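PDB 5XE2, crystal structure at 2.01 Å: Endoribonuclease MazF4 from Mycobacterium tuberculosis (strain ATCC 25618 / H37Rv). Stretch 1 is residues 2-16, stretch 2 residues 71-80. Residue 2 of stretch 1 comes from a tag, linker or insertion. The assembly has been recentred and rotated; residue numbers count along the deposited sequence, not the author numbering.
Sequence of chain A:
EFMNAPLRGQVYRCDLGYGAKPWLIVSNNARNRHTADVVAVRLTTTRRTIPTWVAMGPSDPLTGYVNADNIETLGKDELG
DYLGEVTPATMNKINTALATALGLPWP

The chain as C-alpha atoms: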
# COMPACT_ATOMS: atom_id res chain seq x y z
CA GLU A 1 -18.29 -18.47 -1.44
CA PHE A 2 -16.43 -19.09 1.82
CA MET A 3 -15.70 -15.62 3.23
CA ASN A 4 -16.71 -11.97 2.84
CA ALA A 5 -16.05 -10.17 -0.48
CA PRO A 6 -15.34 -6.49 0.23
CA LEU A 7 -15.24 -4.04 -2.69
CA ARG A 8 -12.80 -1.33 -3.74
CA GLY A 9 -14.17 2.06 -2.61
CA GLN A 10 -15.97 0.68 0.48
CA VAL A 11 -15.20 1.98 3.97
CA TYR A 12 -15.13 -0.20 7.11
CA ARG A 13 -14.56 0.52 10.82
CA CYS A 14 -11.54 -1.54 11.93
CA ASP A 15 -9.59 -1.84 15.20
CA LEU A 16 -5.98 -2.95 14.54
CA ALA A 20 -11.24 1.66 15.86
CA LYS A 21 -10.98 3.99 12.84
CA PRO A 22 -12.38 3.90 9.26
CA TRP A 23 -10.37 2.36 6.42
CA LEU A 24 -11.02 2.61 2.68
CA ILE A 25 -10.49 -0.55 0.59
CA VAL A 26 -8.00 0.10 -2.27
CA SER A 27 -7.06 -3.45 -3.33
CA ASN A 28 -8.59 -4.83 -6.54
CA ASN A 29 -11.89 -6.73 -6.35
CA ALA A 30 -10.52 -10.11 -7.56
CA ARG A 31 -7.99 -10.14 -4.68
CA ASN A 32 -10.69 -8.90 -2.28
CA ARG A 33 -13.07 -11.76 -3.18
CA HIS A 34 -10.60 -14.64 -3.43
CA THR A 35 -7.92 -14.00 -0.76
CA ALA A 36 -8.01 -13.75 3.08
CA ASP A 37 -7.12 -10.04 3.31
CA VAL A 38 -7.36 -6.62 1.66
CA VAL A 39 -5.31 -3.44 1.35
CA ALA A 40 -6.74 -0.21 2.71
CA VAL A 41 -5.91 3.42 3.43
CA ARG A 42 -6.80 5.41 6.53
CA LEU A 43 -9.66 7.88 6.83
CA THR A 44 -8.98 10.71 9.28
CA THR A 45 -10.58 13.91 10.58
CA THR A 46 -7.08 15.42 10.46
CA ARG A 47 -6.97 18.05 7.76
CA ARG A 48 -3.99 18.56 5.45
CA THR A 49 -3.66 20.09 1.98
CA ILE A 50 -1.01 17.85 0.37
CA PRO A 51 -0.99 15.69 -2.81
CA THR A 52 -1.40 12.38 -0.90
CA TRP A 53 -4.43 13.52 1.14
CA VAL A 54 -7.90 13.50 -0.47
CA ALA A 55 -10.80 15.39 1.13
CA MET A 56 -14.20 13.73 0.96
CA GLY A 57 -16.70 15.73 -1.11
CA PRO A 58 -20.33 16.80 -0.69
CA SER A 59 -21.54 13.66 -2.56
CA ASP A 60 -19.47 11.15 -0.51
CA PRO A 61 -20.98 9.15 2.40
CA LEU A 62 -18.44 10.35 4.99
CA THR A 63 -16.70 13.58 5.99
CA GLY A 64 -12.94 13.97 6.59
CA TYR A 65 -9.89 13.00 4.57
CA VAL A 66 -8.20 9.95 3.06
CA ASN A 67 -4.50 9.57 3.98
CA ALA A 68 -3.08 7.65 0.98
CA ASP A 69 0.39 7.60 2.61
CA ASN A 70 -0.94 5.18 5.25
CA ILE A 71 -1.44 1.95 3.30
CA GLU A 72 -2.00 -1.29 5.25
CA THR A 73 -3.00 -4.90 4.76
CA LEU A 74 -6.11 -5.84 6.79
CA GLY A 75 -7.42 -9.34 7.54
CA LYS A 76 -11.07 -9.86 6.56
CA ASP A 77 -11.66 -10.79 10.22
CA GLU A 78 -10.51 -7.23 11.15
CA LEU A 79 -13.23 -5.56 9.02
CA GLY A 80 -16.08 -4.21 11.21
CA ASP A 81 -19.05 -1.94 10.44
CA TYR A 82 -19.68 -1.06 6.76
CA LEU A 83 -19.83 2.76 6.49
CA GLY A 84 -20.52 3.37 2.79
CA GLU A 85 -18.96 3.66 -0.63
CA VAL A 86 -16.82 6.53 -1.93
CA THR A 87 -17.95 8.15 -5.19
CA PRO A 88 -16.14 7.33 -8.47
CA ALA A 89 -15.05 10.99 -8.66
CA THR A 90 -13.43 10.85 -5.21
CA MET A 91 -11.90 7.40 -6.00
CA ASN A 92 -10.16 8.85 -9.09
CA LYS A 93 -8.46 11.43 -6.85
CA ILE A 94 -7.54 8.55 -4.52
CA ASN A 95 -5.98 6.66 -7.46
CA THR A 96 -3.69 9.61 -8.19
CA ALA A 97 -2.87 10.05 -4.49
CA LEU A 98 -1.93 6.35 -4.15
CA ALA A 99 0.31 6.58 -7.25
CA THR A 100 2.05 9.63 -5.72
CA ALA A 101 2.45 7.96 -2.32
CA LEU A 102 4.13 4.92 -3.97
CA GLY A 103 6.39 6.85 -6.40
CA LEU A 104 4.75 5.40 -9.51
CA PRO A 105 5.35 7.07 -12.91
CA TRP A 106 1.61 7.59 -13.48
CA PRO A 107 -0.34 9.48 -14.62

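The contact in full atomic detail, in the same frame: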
# COMPACT_ATOMS: atom_id res chain seq x y z
N PHE A 2 -16.90 -18.57 0.54
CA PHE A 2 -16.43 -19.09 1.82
C PHE A 2 -16.04 -18.01 2.83
O PHE A 2 -15.69 -18.32 3.98
CB PHE A 2 -15.25 -20.01 1.52
CG PHE A 2 -15.62 -21.16 0.62
CD1 PHE A 2 -16.11 -22.35 1.15
CD2 PHE A 2 -15.51 -21.04 -0.76
CE1 PHE A 2 -16.47 -23.40 0.32
CE2 PHE A 2 -15.87 -22.09 -1.60
CZ PHE A 2 -16.35 -23.27 -1.06
N MET A 3 -16.12 -16.75 2.42
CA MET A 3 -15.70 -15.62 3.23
C MET A 3 -16.23 -14.34 2.59
O MET A 3 -16.69 -14.34 1.44
CB MET A 3 -14.17 -15.58 3.36
CG MET A 3 -13.42 -15.61 2.04
SD MET A 3 -11.63 -15.71 2.23
CE MET A 3 -11.22 -16.05 0.52
N ASN A 4 -16.17 -13.24 3.33
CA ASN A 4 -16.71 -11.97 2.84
C ASN A 4 -15.94 -11.49 1.60
O ASN A 4 -14.79 -11.89 1.38
CB ASN A 4 -16.68 -10.92 3.96
CG ASN A 4 -17.52 -11.32 5.17
OD1 ASN A 4 -18.38 -12.21 5.09
ND2 ASN A 4 -17.26 -10.69 6.31
N ALA A 5 -16.61 -10.69 0.77
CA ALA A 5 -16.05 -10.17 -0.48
C ALA A 5 -16.16 -8.64 -0.49
O ALA A 5 -17.02 -8.09 -1.18
CB ALA A 5 -16.76 -10.76 -1.68
N PRO A 6 -15.29 -7.96 0.26
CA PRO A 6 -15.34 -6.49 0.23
C PRO A 6 -14.98 -5.92 -1.14
O PRO A 6 -14.31 -6.59 -1.94
CB PRO A 6 -14.32 -6.07 1.30
CG PRO A 6 -13.47 -7.27 1.54
CD PRO A 6 -14.32 -8.46 1.26
N LEU A 7 -15.43 -4.70 -1.40
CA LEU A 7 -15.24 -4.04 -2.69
C LEU A 7 -14.38 -2.79 -2.58
O LEU A 7 -14.46 -2.03 -1.59
CB LEU A 7 -16.60 -3.69 -3.30
CG LEU A 7 -17.55 -4.87 -3.51
CD1 LEU A 7 -18.95 -4.38 -3.88
CD2 LEU A 7 -17.01 -5.79 -4.59
N ARG A 8 -13.58 -2.55 -3.62
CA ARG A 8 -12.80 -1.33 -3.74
C ARG A 8 -13.74 -0.13 -3.63
O ARG A 8 -14.85 -0.15 -4.18
CB ARG A 8 -12.06 -1.31 -5.07
CG ARG A 8 -10.93 -0.30 -5.12
CD ARG A 8 -10.02 -0.54 -6.31
NE ARG A 8 -8.83 0.30 -6.21
CZ ARG A 8 -8.75 1.59 -6.55
NH1 ARG A 8 -9.81 2.25 -7.04
NH2 ARG A 8 -7.60 2.23 -6.40
N GLY A 9 -13.33 0.88 -2.85
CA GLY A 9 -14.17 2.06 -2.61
C GLY A 9 -15.05 2.00 -1.36
O GLY A 9 -15.57 3.03 -0.94
N GLN A 10 -15.22 0.82 -0.77
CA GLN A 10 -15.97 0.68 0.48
C GLN A 10 -15.14 1.07 1.68
O GLN A 10 -13.90 0.92 1.67
CB GLN A 10 -16.47 -0.74 0.65
CG GLN A 10 -17.48 -1.16 -0.41
CD GLN A 10 -18.01 -2.57 -0.18
OE1 GLN A 10 -17.36 -3.40 0.47
NE2 GLN A 10 -19.19 -2.86 -0.74
N VAL A 11 -15.83 1.52 2.73
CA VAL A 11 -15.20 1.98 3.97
C VAL A 11 -15.73 1.16 5.15
O VAL A 11 -16.94 1.03 5.33
CB VAL A 11 -15.46 3.49 4.22
CG1 VAL A 11 -14.86 3.94 5.55
CG2 VAL A 11 -14.89 4.33 3.08
N TYR A 12 -14.81 0.61 5.94
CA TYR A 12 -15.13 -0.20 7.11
C TYR A 12 -14.44 0.32 8.37
O TYR A 12 -13.27 0.70 8.32
CB TYR A 12 -14.70 -1.65 6.87
CG TYR A 12 -15.47 -2.37 5.78
CD1 TYR A 12 -15.08 -2.28 4.44
CD2 TYR A 12 -16.58 -3.16 6.09
CE1 TYR A 12 -15.78 -2.94 3.44
CE2 TYR A 12 -17.29 -3.82 5.10
CZ TYR A 12 -16.89 -3.72 3.78
OH TYR A 12 -17.61 -4.38 2.81
N ARG A 13 -15.16 0.31 9.50
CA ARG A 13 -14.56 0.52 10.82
C ARG A 13 -13.70 -0.68 11.19
O ARG A 13 -14.18 -1.80 11.12
CB ARG A 13 -15.62 0.71 11.92
CG ARG A 13 -16.28 2.07 11.91
CD ARG A 13 -17.24 2.28 13.07
NE ARG A 13 -16.58 2.55 14.36
CZ ARG A 13 -16.64 1.80 15.46
NH1 ARG A 13 -17.34 0.66 15.52
NH2 ARG A 13 -15.98 2.20 16.55
N CYS A 14 -12.45 -0.45 11.58
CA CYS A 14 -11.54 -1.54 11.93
C CYS A 14 -10.66 -1.14 13.11
O CYS A 14 -10.09 -0.05 13.11
CB CYS A 14 -10.67 -1.92 10.74
SG CYS A 14 -11.56 -2.12 9.17
N ASP A 15 -10.55 -2.02 14.11
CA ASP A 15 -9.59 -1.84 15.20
C ASP A 15 -8.40 -2.77 14.98
O ASP A 15 -8.58 -3.99 14.93
CB ASP A 15 -10.24 -2.11 16.56
CG ASP A 15 -9.42 -1.58 17.73
OD1 ASP A 15 -8.18 -1.65 17.68
OD2 ASP A 15 -10.03 -1.10 18.70
N LEU A 16 -7.20 -2.20 14.86
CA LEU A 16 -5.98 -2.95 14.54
C LEU A 16 -4.99 -2.98 15.71
O LEU A 16 -5.25 -2.40 16.77
CB LEU A 16 -5.29 -2.35 13.31
CG LEU A 16 -6.16 -2.01 12.09
CD1 LEU A 16 -5.26 -1.55 10.95
CD2 LEU A 16 -7.03 -3.18 11.64
N ILE A 71 -0.93 3.12 4.00
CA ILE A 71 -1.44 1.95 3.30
C ILE A 71 -1.14 0.72 4.15
O ILE A 71 0.01 0.51 4.55
CB ILE A 71 -0.81 1.81 1.89
CG1 ILE A 71 -1.04 3.07 1.04
CG2 ILE A 71 -1.41 0.62 1.15
CD1 ILE A 71 -0.00 3.28 -0.05
N GLU A 72 -2.17 -0.08 4.43
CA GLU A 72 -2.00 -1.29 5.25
C GLU A 72 -2.79 -2.48 4.72
O GLU A 72 -3.77 -2.32 4.00
CB GLU A 72 -2.40 -1.00 6.71
CG GLU A 72 -1.44 -0.02 7.37
CD GLU A 72 -1.63 0.12 8.86
OE1 GLU A 72 -2.22 -0.79 9.49
OE2 GLU A 72 -1.19 1.16 9.41
N THR A 73 -2.33 -3.67 5.08
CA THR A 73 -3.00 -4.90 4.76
C THR A 73 -3.86 -5.29 5.97
O THR A 73 -3.34 -5.44 7.07
CB THR A 73 -1.98 -6.00 4.41
OG1 THR A 73 -1.18 -5.58 3.31
CG2 THR A 73 -2.69 -7.31 4.04
N LEU A 74 -5.16 -5.46 5.74
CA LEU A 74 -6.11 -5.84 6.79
C LEU A 74 -6.67 -7.24 6.54
O LEU A 74 -7.05 -7.58 5.42
CB LEU A 74 -7.26 -4.83 6.85
CG LEU A 74 -7.02 -3.47 7.52
CD1 LEU A 74 -5.90 -2.68 6.86
CD2 LEU A 74 -8.30 -2.65 7.50
N GLY A 75 -6.72 -8.06 7.59
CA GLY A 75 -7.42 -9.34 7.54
C GLY A 75 -8.91 -9.07 7.42
O GLY A 75 -9.42 -8.07 7.92
N LYS A 76 -9.61 -9.96 6.71
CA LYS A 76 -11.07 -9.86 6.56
C LYS A 76 -11.78 -9.91 7.90
O LYS A 76 -12.77 -9.22 8.09
CB LYS A 76 -11.59 -10.98 5.65
CG LYS A 76 -11.35 -10.68 4.19
CD LYS A 76 -11.91 -11.76 3.28
CE LYS A 76 -11.66 -11.34 1.84
NZ LYS A 76 -12.16 -12.34 0.86
N ASP A 77 -11.26 -10.74 8.80
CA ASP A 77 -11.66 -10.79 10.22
C ASP A 77 -11.55 -9.46 11.00
O ASP A 77 -12.25 -9.26 11.99
CB ASP A 77 -10.87 -11.89 10.96
CG ASP A 77 -9.34 -11.70 10.89
OD1 ASP A 77 -8.83 -11.35 9.80
OD2 ASP A 77 -8.66 -11.92 11.91
N GLU A 78 -10.66 -8.57 10.56
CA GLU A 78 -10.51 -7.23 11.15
C GLU A 78 -11.51 -6.19 10.63
O GLU A 78 -11.57 -5.08 11.17
CB GLU A 78 -9.07 -6.72 10.95
CG GLU A 78 -8.01 -7.60 11.60
CD GLU A 78 -6.57 -7.11 11.39
OE1 GLU A 78 -6.13 -6.99 10.23
OE2 GLU A 78 -5.87 -6.88 12.41
N LEU A 79 -12.27 -6.51 9.58
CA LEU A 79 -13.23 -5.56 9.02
C LEU A 79 -14.50 -5.57 9.88
O LEU A 79 -15.04 -6.63 10.17
CB LEU A 79 -13.55 -5.87 7.56
CG LEU A 79 -12.36 -5.84 6.59
CD1 LEU A 79 -12.82 -6.19 5.20
CD2 LEU A 79 -11.63 -4.51 6.59
N GLY A 80 -14.93 -4.38 10.31
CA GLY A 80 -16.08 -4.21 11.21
C GLY A 80 -17.24 -3.61 10.45
O GLY A 80 -17.57 -4.09 9.35
O HOH W 1 -12.21 -4.40 13.82

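At the start of stretch 1, Phe2, a tag residue, lies out of reach of stretch 2. Contact begins at Met3, whose SD sits 3.7 Å from Lys76 NZ, a packing distance for which no hydrogen bond is assigned. The polar anchor follows at Asn4: Lys76 NZ donates to Asn4 O at 2.7 Å. Lys76 can reach this carbonyl because its chain is fully extended beyond CB, with chi2, chi3 and chi4 all t, which carries the ammonium across a gap of 7.1 Å between Asn4 CA and Lys76 CA. The acceptor is backbone, so the Asn4 side chain takes no part in the bond.

Ala5 directs its CB away. Pro6 turns toward stretch 2 and packs on two residues: its CD lies 4.0 Å from Lys76 CE, along the lysine's aliphatic portion, and its CG lies 3.9 Å from Leu79 CD1. Leu7 to Gln10 then form a type II turn, closed by Gln10 N to Leu7 O at 3.1 Å, and the chain leaves the contact. Gly9, at phi 93° and psi -15°, has a backbone where a CB would jam against the preceding carbonyl. Gln10 OE1 accepts from Leu7 N at 3.0 Å and from Tyr12 OH at 2.5 Å, tying the turn to the ring of Tyr12.

Tyr12 brings the strand back into contact. Its CB is 4.2 Å from Leu79 CD2, while Gly80 O approaches the ring edge, near its plane, 3.5 Å from CD2 of Tyr12. At Arg13 the backbones meet: Gly80 N donates to Arg13 O at 2.8 Å, but the N-H...O angle of 125° makes this a weak bond despite its short length. An ideal CB on Gly80 would fall 2.5 Å from Arg13 O, a clash, so the absence of a side chain permits this close approach.

The CA-to-CB bond of Cys14 points toward stretch 2. Its SG contacts Leu79 CD2 at 3.5 Å and Leu74 CD2 at 3.7 Å, bridging two leucines of stretch 2, and its CB lies 3.3 Å from Glu78 O. That carbonyl also receives a hydrogen bond from a water whose O lies 2.8 Å from Glu78 O; the same water O accepts from Asp15 N at 2.9 Å, spanning the 4.4 Å between Asp15 N and Glu78 O.

Leu16 closes the contact. Its CB points sideways, yet the side-chain end comes nearer: CD2 is 4.1 Å from Leu74 CG and 4.0 Å from Glu78 OE2, and Leu16 CD1 is 3.5 Å from Glu72 OE1.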